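Local coordinates for protein 2'-deoxycytidine 5'-triphosphate deaminase (PDB 2R9Q) that probably catalyses the hydrolytic deamination of dCTP to dUTP and occurs as a four-chain assembly, at residues Ala251-Asp256 with Tyr261-Arg266; Gly16-Leu21 with Ala41-Arg46; Gly117-Phe122 with Ala226-Asp231; Lys182-Glu187 with Ala191-Asn196; Tyr52-Ser57 with Asp68-Phe73. All blocks are in the same frame, centred on the assembly; numbering follows the deposited sequence.

Interaction 1 (Ala251-Asp256 with Tyr261-Arg266); sequences AELILD and YILVSR
With CG anti to the carbonyl carbon in both (chi1 -62° in Tyr261), Tyr261 and Leu255 reach each other. Leu253 does the reverse. Its CG lies trans to the backbone N (chi1 -179°), and this brings CD2 to the same ring. The setting is a layered beta fold of the dUTPase clan. Strands 252-255 and 261-265 belong to different sheets that pack face to face, with axes 10.6 Å apart at their closest. The strands run roughly antiparallel, at 154°.

The Tyr261 ring lies between them and carries most of the contact. Leu255 CD2 sits over one face in a CH-pi contact, 3.7 Å from the centroid of the Tyr261 ring. It is shifted toward the CD2 side, where the gap from Leu255 CD2 to Tyr261 CD2 is 3.5 Å. Leu253 CD2 approaches Tyr261 CD1 obliquely at 3.8 Å. The same Leu253 methyl, CD2, meets Leu263 CD2 tip to tip at 3.9 Å, so one leucine branch bridges two residues of the facing strand.

Around the layer, Leu245 of strand 242-246 touches both Leu253 and Tyr261. Strand 252-255 pairs with strand 324-327. Strand 261-269 lies between 216-221 and 311-319.

At the phenol end, Asp256 CB lies 3.6 Å from Tyr261 OH, and the carbonyl O of Asp256 lies at the ring edge, in plane. The Asp256 carboxylate looks elsewhere, and its OD1 accepts from the backbone N of Asp258. The backbone holds the ring tip through a nearly straight hydrogen bond from Asp256 N to Tyr261 OH, 3.2 Å long.

Interaction 2 (Gly16-Leu21 with Ala41-Arg46); sequences GAIRAL and ASLDLR
Ile18 points from its helix toward strand 42-46, and it makes the whole contact from the helical side. All four residues that touch here are buried. The CB of Ile18 stays back, 5.3 Å from Leu43 CB. Two branches leave that carbon and settle on neighbouring residues of the strand. The first is the CG2 methyl, on the side of CB opposite the amide nitrogen. Ile18 CG2 comes to 4.2 Å from Leu43 CB, and the side chains pass each other at a slant. Leu43 CD2 is a little farther from Ile18 CG2, at 4.4 Å.

The second branch begins at CG1, where Ile18 CG1 is still 4.9 Å from Ser42 O. The contact is the packing of helix 15-23 against one face of an antiparallel sheet in the N-terminal dUTPase-clan domain. Within that sheet strand 42-46 pairs with strands 38-39 and 162-170. Val38 and Phe168, one from each of these, also touch Ile18, so the isoleucine rests among three strands.

From CG1 the chain runs on extended (chi2 165°) to CD1 at the tip. Ile18 CD1 packs on the backbone of Ser42, 3.5 Å from Ser42 O and 3.6 Å from Ser42 C. This is van der Waals contact of a methyl with a peptide group. The CB of Ser42 itself points away from the helix. On the other side of that peptide, Ile18 CD1 also lies 4.4 Å from Ala41 C.

Interaction 3 (Gly117-Phe122 with Ala226-Asp231); sequences GRLDIF and AVVDVD
Asp229 OD1, one residue on from the Val228 that meets Leu119, is gripped twice. Asp231 N donates to Asp229 OD1 at 3.0 Å, in a bent bond (143°) that uses the anti lone pair. This closes an Asx turn. The second grip is a salt bridge from Arg158 NH1, which also binds Asp231 OD2. The turn thus bends the chain just past strand 228-229, and Val230 on it points back toward segment 117-122.

The contact itself is apolar and buried. Leu119 CD2 and Val228 CG1 meet tip to tip at 3.8 Å. A chi1 of 180° sets that valine branch across from the amide nitrogen and aims it at the leucine. Leu119 CD2 is more distant from Val230 CG1, at 4.3 Å. Ile121 CD1 meets Val230 CG1 at 4.2 Å, crossing it at a slant. Val230 therefore takes a methyl from each of two residues.

Leu119 also packs on an apolar side chain of the bound peptide. The contact joins the N-terminal and C-terminal family regions. Segment 117-122 links helix 114-118 to strand 121-127, while strand 228-229 runs parallel to strand 155-157 at the edge of a small mixed sheet.

Interaction 4 (Lys182-Glu187 with Ala191-Asn196); sequences KLHETE and ASENPN
His184 offers one face of its imidazole ring to Pro195 CD. The methylene, Pro195 CD, is 3.5 Å from the centroid of the His184 ring and 20° off the ring normal, a CH-pi contact. It leans toward the CE1 corner, where the gap from Pro195 CD to His184 CE1 is 3.3 Å. The histidine reaches this place with its CG turned away from the amide nitrogen (chi1 179°), which swings the ring outward from the helix.

Asn194 CB comes to the same corner at an oblique angle, 3.4 Å from His184 CE1. The asparagine amide then leads away, its plane 55° from the imidazole. A cis peptide bond precedes Asn194, where the chain passes the ring. Glu193 CG is a looser neighbour, 4.3 Å from His184 CE1.

A hydrogen bond between His184 NE2 and Val190 O helps set the ring's rotation, and Val190 also touches Pro195. Ser192 O is farther from His184 NE2, at 3.8 Å. The residues of segment 191-196 that meet the ring lie mostly at the surface.

The contact folds the loop back on helix 177-186. Beyond it the chain goes on to strand 202-205. Backbone hydrogen bonds join Asn196 to Ala203 of that strand and Ala191 to Ala268 of strand 261-269.

Interaction 5 (Tyr52-Ser57 with Asp68-Phe73); sequences YRVRAS and DKLNRF
Leu70 packs closely against Tyr52 and more loosely against Val54. On the tight side Leu70 CD2 lies 3.8 Å from Tyr52 CD2 and 4.0 Å from Tyr52 CE2. The two side chains cross at about a right angle, with the methyl oblique to the ring. Tyr52 has CG anti to its carbonyl carbon (chi1 -62°), which brings the CD2 side of its ring to the helix. On the slack side Val54 CG1 and Leu70 CD1 are 4.5 Å apart.

Phe73 points toward the strand but stays beyond contact distance, and its ring meets Phe58 instead. Asn71 and Arg72 are exposed to solvent. Lys69 is buried, and its CD lies over one face of the Arg72 guanidinium, 3.5 Å above the plane of that group. Lys69 NZ turns to the backbone O atoms of Met59 and Pro60. It also forms a salt bridge with Glu327 of the second subunit.

Arg72 N bonds to Lys69 O at 3.0 Å, and Phe73 N to Leu70 O at the same length. Through Leu70, helix 66-71 packs on the sheet in which strand 50-54 lies between strands 76-79 and 91-101. Pro95 of the latter also touches Tyr52.

How the interactions relate
Interactions 2 and 5 lie in the N-terminal family region and interactions 1 and 4 in the C-terminal one. Interaction 3 joins the two regions. It touches interaction 1 directly, through Ile262 CD1 and Arg118 O at 3.8 Å. The bound peptide packs on both contacts, and Arg118 NH1 bonds to its backbone. Interactions 3 and 5 reach the same sheet, with nearest atoms about 6 Å apart. Interactions 4 and 5 are far apart, with centres 48 Å from each other. Contacts 1 and 5 are distant within one chain, yet subunits bring them together: Arg55 packs on Ile254 of a neighbouring copy. Likewise Arg53 packs on Val227 of the fourth subunit, linking contacts 5 and 3.

Interaction 1 (Ala251-Asp256 with Tyr261-Arg266)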
# COMPACT_ATOMS: atom_id res chain seq x y z
N ALA B 251 -24.91 9.98 11.04
CA ALA B 251 -23.94 9.76 12.12
C ALA B 251 -23.19 8.44 11.90
O ALA B 251 -23.53 7.40 12.48
CB ALA B 251 -24.65 9.78 13.46
N GLU B 252 -22.18 8.49 11.03
CA GLU B 252 -21.43 7.32 10.62
C GLU B 252 -20.12 7.69 9.92
O GLU B 252 -19.99 8.77 9.37
CB GLU B 252 -22.28 6.40 9.73
CG GLU B 252 -22.42 6.87 8.28
CD GLU B 252 -23.78 6.47 7.66
OE1 GLU B 252 -24.26 5.30 7.82
OE2 GLU B 252 -24.35 7.37 7.00
N LEU B 253 -19.18 6.75 9.94
CA LEU B 253 -17.84 6.97 9.43
C LEU B 253 -17.32 5.73 8.76
O LEU B 253 -17.24 4.69 9.38
CB LEU B 253 -16.92 7.31 10.61
CG LEU B 253 -15.47 7.61 10.30
CD1 LEU B 253 -15.36 8.86 9.40
CD2 LEU B 253 -14.68 7.74 11.63
N ILE B 254 -16.91 5.84 7.50
CA ILE B 254 -16.26 4.73 6.80
C ILE B 254 -14.82 4.64 7.27
O ILE B 254 -14.01 5.54 7.07
CB ILE B 254 -16.38 4.84 5.25
CG1 ILE B 254 -17.86 4.68 4.84
CG2 ILE B 254 -15.48 3.80 4.53
CD1 ILE B 254 -18.15 4.96 3.38
N LEU B 255 -14.54 3.52 7.93
CA LEU B 255 -13.23 3.13 8.37
C LEU B 255 -12.46 2.40 7.25
O LEU B 255 -12.71 1.22 6.99
CB LEU B 255 -13.36 2.21 9.59
CG LEU B 255 -13.93 2.74 10.91
CD1 LEU B 255 -13.94 1.59 11.93
CD2 LEU B 255 -13.18 3.96 11.44
N ASP B 256 -11.51 3.12 6.64
CA ASP B 256 -10.56 2.63 5.63
C ASP B 256 -9.53 1.86 6.41
O ASP B 256 -9.01 2.39 7.39
CB ASP B 256 -9.93 3.85 4.85
CG ASP B 256 -8.76 3.48 3.86
OD1 ASP B 256 -8.05 2.45 4.03
OD2 ASP B 256 -8.53 4.27 2.90
N TYR B 261 -7.80 6.15 13.23
CA TYR B 261 -8.79 7.12 13.62
C TYR B 261 -8.74 7.32 15.14
O TYR B 261 -8.71 6.37 15.89
CB TYR B 261 -10.20 6.66 13.19
CG TYR B 261 -10.39 6.50 11.69
CD1 TYR B 261 -10.91 7.54 10.93
CD2 TYR B 261 -10.04 5.34 11.05
CE1 TYR B 261 -11.06 7.42 9.56
CE2 TYR B 261 -10.19 5.21 9.69
CZ TYR B 261 -10.72 6.26 8.92
OH TYR B 261 -10.90 6.12 7.51
N ILE B 262 -8.73 8.57 15.58
CA ILE B 262 -8.87 8.89 17.00
C ILE B 262 -10.29 9.39 17.19
O ILE B 262 -10.69 10.42 16.65
CB ILE B 262 -7.85 9.96 17.52
CG1 ILE B 262 -6.42 9.46 17.37
CG2 ILE B 262 -8.12 10.31 18.96
CD1 ILE B 262 -5.38 10.58 17.46
N LEU B 263 -11.04 8.62 17.97
CA LEU B 263 -12.45 8.83 18.16
C LEU B 263 -12.81 8.82 19.63
O LEU B 263 -11.99 8.51 20.50
CB LEU B 263 -13.23 7.76 17.38
CG LEU B 263 -13.07 7.72 15.86
CD1 LEU B 263 -13.70 6.46 15.32
CD2 LEU B 263 -13.65 8.98 15.20
N VAL B 264 -14.07 9.19 19.91
CA VAL B 264 -14.54 9.35 21.29
C VAL B 264 -15.81 8.52 21.63
O VAL B 264 -16.72 8.38 20.84
CB VAL B 264 -14.61 10.90 21.71
CG1 VAL B 264 -14.84 11.79 20.53
CG2 VAL B 264 -15.63 11.14 22.80
N SER B 265 -15.79 7.96 22.83
CA SER B 265 -16.93 7.28 23.42
C SER B 265 -18.13 8.21 23.71
O SER B 265 -17.95 9.36 24.07
CB SER B 265 -16.51 6.55 24.71
OG SER B 265 -16.36 7.41 25.82
N ARG B 266 -19.34 7.69 23.57
CA ARG B 266 -20.53 8.42 24.02
C ARG B 266 -20.56 8.50 25.55
O ARG B 266 -20.86 9.55 26.11
CB ARG B 266 -21.82 7.76 23.54
CG ARG B 266 -22.02 7.78 22.05
CD ARG B 266 -23.45 7.45 21.69
NE ARG B 266 -23.84 6.23 22.36
CZ ARG B 266 -25.04 5.97 22.87
NH1 ARG B 266 -26.04 6.85 22.80
NH2 ARG B 266 -25.22 4.82 23.47

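Interaction 2 (Gly16-Leu21 with Ala41-Arg46)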
# COMPACT_ATOMS: atom_id res chain seq x y z
N GLY B 16 2.36 3.57 46.01
CA GLY B 16 3.11 3.47 47.25
C GLY B 16 3.82 2.14 47.31
O GLY B 16 4.99 2.07 47.63
N ALA B 17 3.07 1.09 47.03
CA ALA B 17 3.59 -0.25 46.87
C ALA B 17 4.62 -0.37 45.76
O ALA B 17 5.63 -1.04 45.92
CB ALA B 17 2.44 -1.22 46.65
N ILE B 18 4.38 0.26 44.61
CA ILE B 18 5.35 0.21 43.51
C ILE B 18 6.65 0.84 43.99
O ILE B 18 7.73 0.31 43.76
CB ILE B 18 4.85 0.91 42.20
CG1 ILE B 18 3.64 0.20 41.59
CG2 ILE B 18 6.00 0.96 41.16
CD1 ILE B 18 2.89 1.01 40.54
N ARG B 19 6.54 1.97 44.66
CA ARG B 19 7.70 2.62 45.25
C ARG B 19 8.39 1.77 46.32
O ARG B 19 9.59 1.73 46.37
CB ARG B 19 7.31 3.99 45.79
CG ARG B 19 7.25 5.03 44.68
CD ARG B 19 7.07 6.39 45.20
NE ARG B 19 5.67 6.75 45.22
CZ ARG B 19 5.07 7.61 44.40
NH1 ARG B 19 5.73 8.24 43.44
NH2 ARG B 19 3.78 7.83 44.54
N ALA B 20 7.61 1.07 47.16
CA ALA B 20 8.15 0.14 48.17
C ALA B 20 8.92 -1.00 47.51
O ALA B 20 9.97 -1.39 48.01
CB ALA B 20 7.04 -0.40 49.03
N LEU B 21 8.39 -1.53 46.39
CA LEU B 21 9.07 -2.53 45.56
C LEU B 21 10.42 -2.05 45.04
O LEU B 21 11.34 -2.86 44.92
CB LEU B 21 8.23 -2.88 44.34
CG LEU B 21 7.05 -3.83 44.43
CD1 LEU B 21 6.46 -3.97 43.03
CD2 LEU B 21 7.49 -5.17 45.00
N ALA B 41 -1.72 3.40 39.56
CA ALA B 41 -1.86 1.93 39.51
C ALA B 41 -1.00 1.22 38.43
O ALA B 41 -1.37 0.14 37.94
CB ALA B 41 -3.31 1.58 39.34
N SER B 42 0.14 1.84 38.09
CA SER B 42 1.08 1.33 37.09
C SER B 42 2.38 2.13 37.14
O SER B 42 2.48 3.15 37.81
CB SER B 42 0.49 1.39 35.67
OG SER B 42 0.06 2.71 35.35
N LEU B 43 3.38 1.64 36.43
CA LEU B 43 4.65 2.31 36.26
C LEU B 43 5.04 2.40 34.78
O LEU B 43 5.06 1.41 34.06
CB LEU B 43 5.70 1.54 37.05
CG LEU B 43 7.18 1.79 36.83
CD1 LEU B 43 7.68 3.05 37.51
CD2 LEU B 43 7.93 0.55 37.25
N ASP B 44 5.33 3.61 34.33
CA ASP B 44 6.03 3.85 33.06
C ASP B 44 7.39 3.17 32.99
O ASP B 44 8.14 3.13 33.97
CB ASP B 44 6.19 5.34 32.78
CG ASP B 44 4.89 5.99 32.35
OD1 ASP B 44 3.84 5.31 32.41
OD2 ASP B 44 4.94 7.18 31.93
N LEU B 45 7.67 2.63 31.81
CA LEU B 45 8.90 1.96 31.49
C LEU B 45 9.70 2.84 30.53
O LEU B 45 9.14 3.45 29.64
CB LEU B 45 8.64 0.59 30.85
CG LEU B 45 7.87 -0.45 31.66
CD1 LEU B 45 7.38 -1.55 30.69
CD2 LEU B 45 8.72 -0.99 32.80
N ARG B 46 11.00 2.89 30.73
CA ARG B 46 11.88 3.73 29.97
C ARG B 46 12.80 2.90 29.11
O ARG B 46 13.31 1.88 29.54
CB ARG B 46 12.75 4.59 30.90
CG ARG B 46 12.03 5.55 31.82
CD ARG B 46 12.99 6.24 32.76
NE ARG B 46 13.49 5.37 33.83
CZ ARG B 46 14.26 5.80 34.84
NH1 ARG B 46 14.68 4.96 35.76
NH2 ARG B 46 14.60 7.07 34.94

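Interaction 3 (Gly117-Phe122 with Ala226-Asp231)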
# COMPACT_ATOMS: atom_id res chain seq x y z
N GLY B 117 -0.68 5.27 21.82
CA GLY B 117 -1.72 4.90 20.90
C GLY B 117 -2.11 6.03 19.96
O GLY B 117 -2.41 5.78 18.80
N ARG B 118 -2.10 7.27 20.45
CA ARG B 118 -2.46 8.41 19.62
C ARG B 118 -1.48 8.62 18.47
O ARG B 118 -1.80 9.33 17.51
CB ARG B 118 -2.53 9.71 20.41
CG ARG B 118 -3.30 9.73 21.69
CD ARG B 118 -4.79 9.58 21.58
NE ARG B 118 -5.32 9.25 22.91
CZ ARG B 118 -5.77 10.12 23.81
NH1 ARG B 118 -5.86 11.40 23.53
NH2 ARG B 118 -6.15 9.67 24.98
N LEU B 119 -0.28 8.03 18.57
CA LEU B 119 0.71 8.13 17.54
C LEU B 119 0.79 6.84 16.75
O LEU B 119 1.72 6.68 15.96
CB LEU B 119 2.07 8.44 18.12
CG LEU B 119 2.53 9.87 18.39
CD1 LEU B 119 1.41 10.79 18.76
CD2 LEU B 119 3.62 9.85 19.47
N ASP B 120 -0.14 5.93 17.00
CA ASP B 120 -0.25 4.66 16.26
C ASP B 120 1.05 3.85 16.29
O ASP B 120 1.47 3.35 15.26
CB ASP B 120 -0.70 4.98 14.82
CG ASP B 120 -1.34 3.80 14.08
OD1 ASP B 120 -2.01 2.90 14.67
OD2 ASP B 120 -1.19 3.81 12.86
N ILE B 121 1.67 3.76 17.46
CA ILE B 121 2.93 3.01 17.62
C ILE B 121 2.60 1.65 18.21
O ILE B 121 2.08 1.57 19.30
CB ILE B 121 3.99 3.71 18.50
CG1 ILE B 121 4.23 5.15 18.03
CG2 ILE B 121 5.29 2.87 18.52
CD1 ILE B 121 4.90 6.14 19.08
N PHE B 122 2.85 0.60 17.43
CA PHE B 122 2.73 -0.78 17.89
C PHE B 122 3.87 -1.08 18.85
O PHE B 122 5.02 -0.81 18.54
CB PHE B 122 2.72 -1.70 16.68
CG PHE B 122 2.89 -3.14 16.97
CD1 PHE B 122 1.79 -4.00 16.87
CD2 PHE B 122 4.13 -3.65 17.27
CE1 PHE B 122 1.93 -5.33 17.12
CE2 PHE B 122 4.29 -5.01 17.50
CZ PHE B 122 3.17 -5.85 17.43
N ALA B 226 6.47 14.92 9.22
CA ALA B 226 7.74 15.03 9.94
C ALA B 226 7.78 13.91 10.99
O ALA B 226 6.80 13.16 11.17
CB ALA B 226 7.87 16.44 10.59
N VAL B 227 8.93 13.77 11.66
CA VAL B 227 9.12 12.74 12.67
C VAL B 227 8.50 13.26 13.97
O VAL B 227 8.55 14.43 14.21
CB VAL B 227 10.62 12.36 12.84
CG1 VAL B 227 11.18 11.88 11.53
CG2 VAL B 227 11.42 13.56 13.37
N VAL B 228 7.88 12.39 14.76
CA VAL B 228 7.35 12.81 16.03
C VAL B 228 8.29 12.46 17.15
O VAL B 228 8.54 11.30 17.37
CB VAL B 228 5.97 12.20 16.35
CG1 VAL B 228 5.51 12.71 17.72
CG2 VAL B 228 4.98 12.55 15.29
N ASP B 229 8.80 13.48 17.86
CA ASP B 229 9.52 13.29 19.12
C ASP B 229 8.54 12.93 20.24
O ASP B 229 7.69 13.73 20.63
CB ASP B 229 10.36 14.53 19.48
CG ASP B 229 11.48 14.22 20.49
OD1 ASP B 229 11.25 13.47 21.46
OD2 ASP B 229 12.60 14.77 20.33
N VAL B 230 8.67 11.70 20.72
CA VAL B 230 7.79 11.12 21.72
C VAL B 230 7.99 11.72 23.11
O VAL B 230 7.13 11.60 23.98
CB VAL B 230 7.92 9.56 21.77
CG1 VAL B 230 7.72 8.96 20.36
CG2 VAL B 230 9.24 9.10 22.44
N ASP B 231 9.14 12.36 23.31
CA ASP B 231 9.40 13.15 24.53
C ASP B 231 8.80 14.57 24.48
O ASP B 231 8.56 15.14 25.50
CB ASP B 231 10.89 13.21 24.84
CG ASP B 231 11.51 11.83 25.06
OD1 ASP B 231 10.79 10.82 25.09
OD2 ASP B 231 12.75 11.74 25.20

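Interaction 4 (Lys182-Glu187 with Ala191-Asn196)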
# COMPACT_ATOMS: atom_id res chain seq x y z
N LYS B 182 -23.36 -2.59 41.57
CA LYS B 182 -23.35 -1.94 42.89
C LYS B 182 -22.41 -0.73 43.02
O LYS B 182 -22.77 0.27 43.63
CB LYS B 182 -22.99 -2.96 43.97
CG LYS B 182 -24.04 -4.05 44.15
CD LYS B 182 -23.75 -4.90 45.42
CE LYS B 182 -24.09 -6.42 45.20
NZ LYS B 182 -24.14 -7.25 46.47
N LEU B 183 -21.20 -0.82 42.46
CA LEU B 183 -20.26 0.32 42.45
C LEU B 183 -20.81 1.52 41.69
O LEU B 183 -20.56 2.65 42.07
CB LEU B 183 -18.91 -0.09 41.86
CG LEU B 183 -17.79 0.97 41.83
CD1 LEU B 183 -17.45 1.44 43.23
CD2 LEU B 183 -16.57 0.42 41.13
N HIS B 184 -21.56 1.26 40.61
CA HIS B 184 -22.29 2.30 39.87
C HIS B 184 -23.39 2.93 40.71
O HIS B 184 -23.69 4.11 40.53
CB HIS B 184 -22.86 1.77 38.53
CG HIS B 184 -23.64 2.79 37.75
ND1 HIS B 184 -24.99 2.69 37.53
CD2 HIS B 184 -23.25 3.95 37.16
CE1 HIS B 184 -25.40 3.74 36.84
NE2 HIS B 184 -24.36 4.52 36.60
N GLU B 185 -23.99 2.16 41.62
CA GLU B 185 -24.99 2.69 42.56
C GLU B 185 -24.30 3.58 43.59
O GLU B 185 -24.67 4.75 43.75
CB GLU B 185 -25.77 1.57 43.26
N THR B 186 -23.29 3.03 44.26
CA THR B 186 -22.54 3.79 45.29
C THR B 186 -21.80 5.00 44.68
O THR B 186 -22.06 6.14 45.06
CB THR B 186 -21.57 2.88 46.13
OG1 THR B 186 -20.58 3.69 46.78
CG2 THR B 186 -20.86 1.85 45.28
N GLU B 187 -20.91 4.74 43.73
CA GLU B 187 -20.20 5.77 42.98
C GLU B 187 -20.88 5.90 41.61
O GLU B 187 -21.80 5.14 41.31
CB GLU B 187 -18.74 5.35 42.82
CG GLU B 187 -18.07 4.92 44.14
CD GLU B 187 -17.49 6.08 44.94
OE1 GLU B 187 -17.87 7.24 44.67
OE2 GLU B 187 -16.64 5.85 45.84
N ALA B 191 -22.15 8.33 33.57
CA ALA B 191 -23.08 9.45 33.83
C ALA B 191 -24.41 9.23 33.11
O ALA B 191 -24.82 10.04 32.30
CB ALA B 191 -22.45 10.77 33.40
N SER B 192 -25.09 8.14 33.45
CA SER B 192 -26.27 7.68 32.72
C SER B 192 -26.85 6.42 33.39
O SER B 192 -26.20 5.37 33.41
CB SER B 192 -25.91 7.38 31.26
OG SER B 192 -27.05 7.00 30.52
N GLU B 193 -28.06 6.53 33.95
CA GLU B 193 -28.69 5.46 34.73
C GLU B 193 -29.63 4.56 33.89
O GLU B 193 -30.73 4.98 33.51
CB GLU B 193 -29.44 6.05 35.92
CG GLU B 193 -28.50 6.68 36.96
CD GLU B 193 -29.23 7.39 38.10
OE1 GLU B 193 -30.21 6.81 38.64
OE2 GLU B 193 -28.81 8.52 38.47
N ASN B 194 -29.19 3.33 33.58
CA ASN B 194 -27.86 2.83 33.97
C ASN B 194 -27.14 2.12 32.80
O ASN B 194 -27.76 1.84 31.77
CB ASN B 194 -27.93 2.05 35.32
CG ASN B 194 -28.80 0.80 35.28
OD1 ASN B 194 -28.37 -0.27 34.83
ND2 ASN B 194 -30.01 0.91 35.82
N PRO B 195 -25.81 1.86 32.93
CA PRO B 195 -25.05 1.35 31.79
C PRO B 195 -25.36 -0.08 31.39
O PRO B 195 -26.06 -0.79 32.10
CB PRO B 195 -23.61 1.41 32.30
CG PRO B 195 -23.75 1.18 33.75
CD PRO B 195 -24.94 2.00 34.11
N ASN B 196 -24.82 -0.48 30.24
CA ASN B 196 -24.79 -1.88 29.82
C ASN B 196 -23.58 -2.60 30.39
O ASN B 196 -22.52 -2.63 29.77
CB ASN B 196 -24.79 -1.99 28.28
CG ASN B 196 -24.66 -3.42 27.79
OD1 ASN B 196 -24.77 -4.38 28.57
ND2 ASN B 196 -24.41 -3.59 26.49

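Interaction 5 (Tyr52-Ser57 with Asp68-Phe73)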
# COMPACT_ATOMS: atom_id res chain seq x y z
N TYR B 52 17.65 -2.43 18.77
CA TYR B 52 18.02 -3.43 17.81
C TYR B 52 16.97 -3.51 16.73
O TYR B 52 15.81 -3.77 16.99
CB TYR B 52 18.19 -4.78 18.47
CG TYR B 52 19.26 -4.85 19.51
CD1 TYR B 52 20.61 -4.84 19.16
CD2 TYR B 52 18.93 -4.92 20.87
CE1 TYR B 52 21.60 -4.94 20.13
CE2 TYR B 52 19.90 -5.01 21.82
CZ TYR B 52 21.24 -5.02 21.46
OH TYR B 52 22.20 -5.09 22.46
N ARG B 53 17.41 -3.22 15.52
CA ARG B 53 16.57 -3.29 14.38
C ARG B 53 16.51 -4.75 13.92
O ARG B 53 17.52 -5.41 13.79
CB ARG B 53 17.04 -2.36 13.28
CG ARG B 53 16.00 -2.24 12.18
CD ARG B 53 16.58 -2.49 10.89
NE ARG B 53 15.64 -2.20 9.80
CZ ARG B 53 15.17 -3.10 8.95
NH1 ARG B 53 15.48 -4.38 9.05
NH2 ARG B 53 14.37 -2.71 7.99
N VAL B 54 15.29 -5.26 13.81
CA VAL B 54 15.07 -6.67 13.49
C VAL B 54 14.23 -6.80 12.22
O VAL B 54 13.56 -5.88 11.78
CB VAL B 54 14.52 -7.52 14.73
CG1 VAL B 54 15.53 -7.49 15.89
CG2 VAL B 54 13.10 -7.09 15.19
N ARG B 55 14.38 -7.95 11.60
CA ARG B 55 13.68 -8.34 10.39
C ARG B 55 12.24 -8.71 10.76
O ARG B 55 11.32 -8.43 10.04
CB ARG B 55 14.47 -9.51 9.76
CG ARG B 55 13.81 -10.44 8.78
CD ARG B 55 14.01 -9.92 7.41
NE ARG B 55 13.65 -10.83 6.34
CZ ARG B 55 14.38 -11.89 5.97
NH1 ARG B 55 15.48 -12.24 6.62
NH2 ARG B 55 13.97 -12.62 4.93
N ALA B 56 12.06 -9.31 11.93
CA ALA B 56 10.74 -9.69 12.39
C ALA B 56 10.66 -9.78 13.91
O ALA B 56 11.64 -10.08 14.57
CB ALA B 56 10.33 -11.04 11.75
N SER B 57 9.47 -9.51 14.43
CA SER B 57 9.04 -9.92 15.76
C SER B 57 9.06 -11.46 15.98
O SER B 57 8.87 -12.24 15.07
CB SER B 57 7.62 -9.39 16.01
OG SER B 57 7.08 -9.85 17.23
N ASP B 68 19.51 -14.15 23.78
CA ASP B 68 19.94 -15.25 22.90
C ASP B 68 19.30 -15.20 21.52
O ASP B 68 19.99 -15.26 20.50
CB ASP B 68 19.64 -16.60 23.53
CG ASP B 68 20.45 -16.86 24.79
OD1 ASP B 68 21.49 -16.20 25.00
OD2 ASP B 68 20.03 -17.74 25.57
N LYS B 69 17.99 -15.09 21.48
CA LYS B 69 17.29 -14.95 20.20
C LYS B 69 17.82 -13.75 19.37
O LYS B 69 18.11 -13.90 18.18
CB LYS B 69 15.78 -14.86 20.43
CG LYS B 69 15.18 -16.16 20.91
CD LYS B 69 15.00 -17.19 19.77
CE LYS B 69 13.59 -17.19 19.17
NZ LYS B 69 12.71 -18.30 19.65
N LEU B 70 17.96 -12.60 20.00
CA LEU B 70 18.64 -11.44 19.42
C LEU B 70 20.00 -11.80 18.81
O LEU B 70 20.24 -11.53 17.64
CB LEU B 70 18.82 -10.35 20.50
CG LEU B 70 17.98 -9.06 20.45
CD1 LEU B 70 16.64 -9.29 19.82
CD2 LEU B 70 17.83 -8.45 21.85
N ASN B 71 20.87 -12.42 19.59
CA ASN B 71 22.19 -12.89 19.12
C ASN B 71 22.12 -13.98 18.04
O ASN B 71 23.11 -14.26 17.36
CB ASN B 71 23.01 -13.44 20.29
CG ASN B 71 23.35 -12.40 21.33
OD1 ASN B 71 23.09 -11.21 21.16
ND2 ASN B 71 23.94 -12.85 22.43
N ARG B 72 20.96 -14.61 17.89
CA ARG B 72 20.73 -15.58 16.82
C ARG B 72 20.35 -14.92 15.48
O ARG B 72 20.27 -15.59 14.45
CB ARG B 72 19.62 -16.55 17.24
CG ARG B 72 19.56 -17.84 16.47
CD ARG B 72 18.53 -18.75 17.11
NE ARG B 72 17.20 -18.60 16.53
CZ ARG B 72 16.12 -19.24 16.97
NH1 ARG B 72 16.20 -20.05 18.02
NH2 ARG B 72 14.95 -19.05 16.38
N PHE B 73 20.09 -13.61 15.53
CA PHE B 73 19.74 -12.85 14.35
C PHE B 73 20.93 -11.94 14.07
O PHE B 73 21.20 -11.61 12.93
CB PHE B 73 18.46 -12.02 14.59
CG PHE B 73 17.24 -12.85 14.94
CD1 PHE B 73 16.78 -13.85 14.10
CD2 PHE B 73 16.54 -12.60 16.11
CE1 PHE B 73 15.65 -14.61 14.42
CE2 PHE B 73 15.41 -13.36 16.45
CZ PHE B 73 14.98 -14.36 15.60